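Local coordinates for 6-phospho-beta-glucosidase (PDB 1UP7) that hydrolyses cellobiose 6'-phosphate to glucose 6-phosphate and glucose, using NAD+ and a manganese ion as cofactors, at the interface of chains A and B. Numbering follows the deposited sequence. Chains: chain A/B, 6-phospho-beta-glucosidase.

Contact 1 and contact 2 are the two ends of one two-fold interface, with chains exchanged and the centres of their C-alpha atoms about 31 Å apart. A:Leu388 and A:Val396 meet B:Pro229, B:Trp231 and B:Phe232 in contact 1, and the same residues recur with chains exchanged in contact 2. Contact 1 also takes in the end of helix 245-248, contact 2 B:Leu384, A:Ser235 and B:Ala399. The enzyme occurs as a dimer or tetramer, and this pairing may support either. The centre of contact 1 is about 12 Å from the catalytic B:Tyr243, that of contact 2 about 15 Å from A:Tyr243; proximity alone shows no effect on catalysis.

Contact 1: the interface of chains A and B. Residues chain A 388, 396; chain B 228-229, 231-232, 236, 248-249.
A:Val396, the first residue of helix 396-409, enters a mostly apolar pocket of chain B and has 110 Å² of its surface hidden there. A hydrogen bond holds the start of its backbone: the amide N of A:Val396 donates to the carbonyl O of B:Leu248 at 3.1 Å, nearly straight at the hydrogen (169°) and almost in line with the acceptor's C=O bond. An amide at a helix start has no carbonyl of its own helix to bind, and here the partner chain supplies one.

The apolar contacts are divided between the two methyls. CG1, anti to the backbone N (chi1 161°), abuts the pyrrolidine of B:Pro229, 3.7 Å from its CD, and also touches CZ2 of B:Trp231. CG2 points the other way, to CD1 of B:Phe232 at 4.0 Å and to CB of B:Leu248, the valine and phenylalanine side chains crossing at about a right angle. An alanine here would probably leave the ring of B:Pro229 and CZ2 of B:Trp231 without the CG1 contact, and B:Phe232 resting on A:Leu388 with a gap where CG2 was.

From helix 380-389, A:Leu388 lays CD1 4.0 Å from CE1 of the same phenyl ring. That ring is held within chain B, with CD2 of B:Phe228 over the centre of one face and CG2 of B:Val236 toward the rim of the other, which leaves its CD1–CE1 side to meet chain A.

The indole of B:Trp231 turns its edge to the valine backbone: the carbonyl O of A:Val396 lies in the ring plane, 3.2 Å from CZ2.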
loop_
_atom_site.group_PDB
_atom_site.type_symbol
_atom_site.label_atom_id
_atom_site.label_comp_id
_atom_site.label_asym_id
_atom_site.label_seq_id
_atom_site.Cartn_x
_atom_site.Cartn_y
_atom_site.Cartn_z
ATOM N N LEU A 388 20.090 18.848 -7.456
ATOM C CA LEU A 388 19.082 19.247 -8.456
ATOM C C LEU A 388 17.652 18.923 -8.087
ATOM O O LEU A 388 16.734 19.559 -8.619
ATOM C CB LEU A 388 19.364 18.571 -9.778
ATOM C CG LEU A 388 20.559 19.030 -10.595
ATOM C CD1 LEU A 388 20.691 18.066 -11.746
ATOM C CD2 LEU A 388 20.334 20.485 -11.070
ATOM N N VAL A 396 20.404 23.566 -13.458
ATOM C CA VAL A 396 21.469 22.807 -14.095
ATOM C C VAL A 396 22.736 23.613 -14.322
ATOM O O VAL A 396 23.824 23.143 -13.978
ATOM C CB VAL A 396 20.946 22.143 -15.388
ATOM C CG1 VAL A 396 22.100 21.734 -16.305
ATOM C CG2 VAL A 396 20.050 20.933 -14.991
ATOM N N PHE B 228 20.396 19.548 -22.255
ATOM C CA PHE B 228 21.084 19.109 -21.074
ATOM C C PHE B 228 22.492 18.705 -21.414
ATOM O O PHE B 228 22.727 17.991 -22.400
ATOM C CB PHE B 228 20.350 17.943 -20.419
ATOM C CG PHE B 228 19.054 18.334 -19.819
ATOM C CD1 PHE B 228 17.884 18.310 -20.582
ATOM C CD2 PHE B 228 18.991 18.769 -18.503
ATOM C CE1 PHE B 228 16.646 18.678 -20.025
ATOM C CE2 PHE B 228 17.763 19.138 -17.940
ATOM C CZ PHE B 228 16.584 19.071 -18.701
ATOM N N PRO B 229 23.444 19.169 -20.604
ATOM C CA PRO B 229 24.857 18.859 -20.830
ATOM C C PRO B 229 25.120 17.388 -20.593
ATOM O O PRO B 229 24.333 16.704 -19.920
ATOM C CB PRO B 229 25.573 19.670 -19.741
ATOM C CG PRO B 229 24.512 19.897 -18.654
ATOM C CD PRO B 229 23.235 20.004 -19.400
ATOM N N TRP B 231 27.206 15.877 -18.571
ATOM C CA TRP B 231 27.252 15.506 -17.144
ATOM C C TRP B 231 25.886 15.252 -16.531
ATOM O O TRP B 231 25.777 14.431 -15.602
ATOM C CB TRP B 231 28.062 16.486 -16.252
ATOM C CG TRP B 231 27.408 17.875 -15.964
ATOM C CD1 TRP B 231 27.764 19.073 -16.532
ATOM C CD2 TRP B 231 26.321 18.177 -15.055
ATOM N NE1 TRP B 231 26.964 20.079 -16.049
ATOM C CE2 TRP B 231 26.069 19.561 -15.150
ATOM C CE3 TRP B 231 25.525 17.411 -14.186
ATOM C CZ2 TRP B 231 25.080 20.201 -14.399
ATOM C CZ3 TRP B 231 24.525 18.047 -13.451
ATOM C CH2 TRP B 231 24.311 19.433 -13.561
ATOM N N PHE B 232 24.851 15.934 -17.045
ATOM C CA PHE B 232 23.493 15.710 -16.584
ATOM C C PHE B 232 23.083 14.256 -16.797
ATOM O O PHE B 232 22.537 13.628 -15.903
ATOM C CB PHE B 232 22.502 16.670 -17.232
ATOM C CG PHE B 232 21.065 16.428 -16.812
ATOM C CD1 PHE B 232 20.537 17.059 -15.674
ATOM C CD2 PHE B 232 20.257 15.550 -17.526
ATOM C CE1 PHE B 232 19.231 16.833 -15.281
ATOM C CE2 PHE B 232 18.959 15.314 -17.144
ATOM C CZ PHE B 232 18.429 15.967 -16.016
ATOM N N VAL B 236 22.164 12.015 -13.574
ATOM C CA VAL B 236 20.777 11.675 -13.344
ATOM C C VAL B 236 20.442 10.275 -13.889
ATOM O O VAL B 236 19.599 9.565 -13.306
ATOM C CB VAL B 236 19.840 12.763 -13.900
ATOM C CG1 VAL B 236 18.377 12.435 -13.637
ATOM C CG2 VAL B 236 20.183 14.131 -13.246
ATOM N N LEU B 248 14.111 22.539 -14.762
ATOM C CA LEU B 248 15.502 22.400 -14.376
ATOM C C LEU B 248 16.398 23.485 -14.957
ATOM O O LEU B 248 17.515 23.691 -14.460
ATOM C CB LEU B 248 16.027 21.001 -14.711
ATOM C CG LEU B 248 15.453 19.814 -13.925
ATOM C CD1 LEU B 248 15.679 18.525 -14.668
ATOM C CD2 LEU B 248 16.076 19.755 -12.547
ATOM N N MET B 249 15.909 24.186 -15.982
ATOM C CA MET B 249 16.633 25.336 -16.510
ATOM C C MET B 249 15.707 26.546 -16.597
ATOM O O MET B 249 15.687 27.246 -17.609
ATOM C CB MET B 249 17.230 25.018 -17.894
ATOM C CG MET B 249 17.717 23.599 -18.100
ATOM S SD MET B 249 18.613 23.246 -19.685
ATOM C CE MET B 249 18.239 24.576 -20.694
#

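Contact 2: the interface of chains A and B. Residues chain A 229, 231-232, 235; chain B 384, 388, 396, 399.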
loop_
_atom_site.group_PDB
_atom_site.type_symbol
_atom_site.label_atom_id
_atom_site.label_comp_id
_atom_site.label_asym_id
_atom_site.label_seq_id
_atom_site.Cartn_x
_atom_site.Cartn_y
_atom_site.Cartn_z
ATOM N N PRO A 229 -0.123 36.530 4.259
ATOM C CA PRO A 229 -1.322 37.376 4.350
ATOM C C PRO A 229 -2.572 36.548 4.673
ATOM O O PRO A 229 -2.561 35.315 4.586
ATOM C CB PRO A 229 -1.366 38.065 2.992
ATOM C CG PRO A 229 -0.492 37.252 2.096
ATOM C CD PRO A 229 0.469 36.473 2.916
ATOM N N TRP A 231 -5.456 36.108 3.153
ATOM C CA TRP A 231 -6.026 35.323 2.077
ATOM C C TRP A 231 -5.360 33.936 1.970
ATOM O O TRP A 231 -5.987 32.950 1.577
ATOM C CB TRP A 231 -5.927 36.158 0.811
ATOM C CG TRP A 231 -4.534 36.461 0.389
ATOM C CD1 TRP A 231 -3.864 37.651 0.526
ATOM C CD2 TRP A 231 -3.640 35.565 -0.269
ATOM N NE1 TRP A 231 -2.614 37.541 -0.026
ATOM C CE2 TRP A 231 -2.459 36.271 -0.528
ATOM C CE3 TRP A 231 -3.747 34.247 -0.722
ATOM C CZ2 TRP A 231 -1.398 35.710 -1.196
ATOM C CZ3 TRP A 231 -2.688 33.682 -1.354
ATOM C CH2 TRP A 231 -1.521 34.416 -1.598
ATOM N N PHE A 232 -4.104 33.876 2.394
ATOM C CA PHE A 232 -3.282 32.657 2.356
ATOM C C PHE A 232 -3.873 31.544 3.242
ATOM O O PHE A 232 -4.007 30.382 2.852
ATOM C CB PHE A 232 -1.829 32.970 2.782
ATOM C CG PHE A 232 -0.943 31.723 2.876
ATOM C CD1 PHE A 232 -0.303 31.224 1.758
ATOM C CD2 PHE A 232 -0.776 31.064 4.079
ATOM C CE1 PHE A 232 0.469 30.081 1.835
ATOM C CE2 PHE A 232 -0.026 29.889 4.173
ATOM C CZ PHE A 232 0.608 29.394 3.050
ATOM N N SER A 235 -7.213 30.345 1.944
ATOM C CA SER A 235 -7.076 29.604 0.693
ATOM C C SER A 235 -6.547 28.243 0.958
ATOM O O SER A 235 -7.118 27.248 0.565
ATOM C CB SER A 235 -6.113 30.354 -0.213
ATOM O OG SER A 235 -6.753 31.569 -0.544
ATOM N N LEU B 384 -6.009 29.699 -5.634
ATOM C CA LEU B 384 -4.791 30.315 -5.102
ATOM C C LEU B 384 -3.912 29.227 -4.489
ATOM O O LEU B 384 -2.723 29.200 -4.700
ATOM C CB LEU B 384 -5.155 31.360 -4.040
ATOM C CG LEU B 384 -4.900 32.860 -4.197
ATOM C CD1 LEU B 384 -4.418 33.331 -5.586
ATOM C CD2 LEU B 384 -6.121 33.692 -3.741
ATOM N N LEU B 388 -0.200 28.150 -5.875
ATOM C CA LEU B 388 0.998 28.183 -5.039
ATOM C C LEU B 388 1.691 26.851 -4.949
ATOM O O LEU B 388 2.861 26.785 -4.590
ATOM C CB LEU B 388 0.681 28.646 -3.618
ATOM C CG LEU B 388 0.230 30.092 -3.469
ATOM C CD1 LEU B 388 -0.511 30.286 -2.130
ATOM C CD2 LEU B 388 1.441 31.027 -3.609
ATOM N N VAL B 396 3.973 33.877 -2.920
ATOM C CA VAL B 396 2.842 34.445 -2.201
ATOM C C VAL B 396 2.569 35.898 -2.617
ATOM O O VAL B 396 1.397 36.263 -2.853
ATOM C CB VAL B 396 3.039 34.333 -0.658
ATOM C CG1 VAL B 396 2.097 35.242 0.133
ATOM C CG2 VAL B 396 2.874 32.880 -0.210
ATOM N N ALA B 399 0.747 35.932 -6.077
ATOM C CA ALA B 399 -0.319 34.962 -6.368
ATOM C C ALA B 399 -1.683 35.636 -6.621
ATOM O O ALA B 399 -2.397 35.279 -7.579
ATOM C CB ALA B 399 -0.433 33.916 -5.252
#
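A:Trp231 presents the six-membered part of its indole to two helices of chain B in this subunit contact of a family 4 glycoside hydrolase, a helix-against-helix patch. The packing is close around that ring, and chain B hides 48 Å² of A:Trp231. The side chains of B:Leu384 and A:Trp231 cross at about a right angle, with the leucine CG 3.7 Å from the indole CZ3, while CB of B:Ala399 touches CH2 at 3.8 Å. At the edge, the carbonyl O of B:Val396 lies in the ring plane 3.3 Å from CZ2. The tryptophan CG sits between its own backbone N and carbonyl carbon (chi1 63°), which carries the indole out from helix 230-236 toward these groups. Beside it, CG1 of B:Val396 comes to 3.5 Å from CD of A:Pro229 and also touches the indole CZ2, so that the valine bridges proline and indole.

Contacts are longer around A:Phe232, whose CD1 reaches CD1 of B:Leu388 at 4.0 Å and CG2 of B:Val396 only slightly farther away. A:Ser235 has little surface hidden by chain B. Its hydroxyl OG turns back within its own helix to donate to the carbonyl O of A:Trp231 at 2.6 Å, the donor tilted 35° from the carbonyl plane; this bond fixes the rotation of the hydroxyl and gives it a polar partner in its own chain, while OG of A:Ser235 also lies 3.8 Å from CB of B:Leu384.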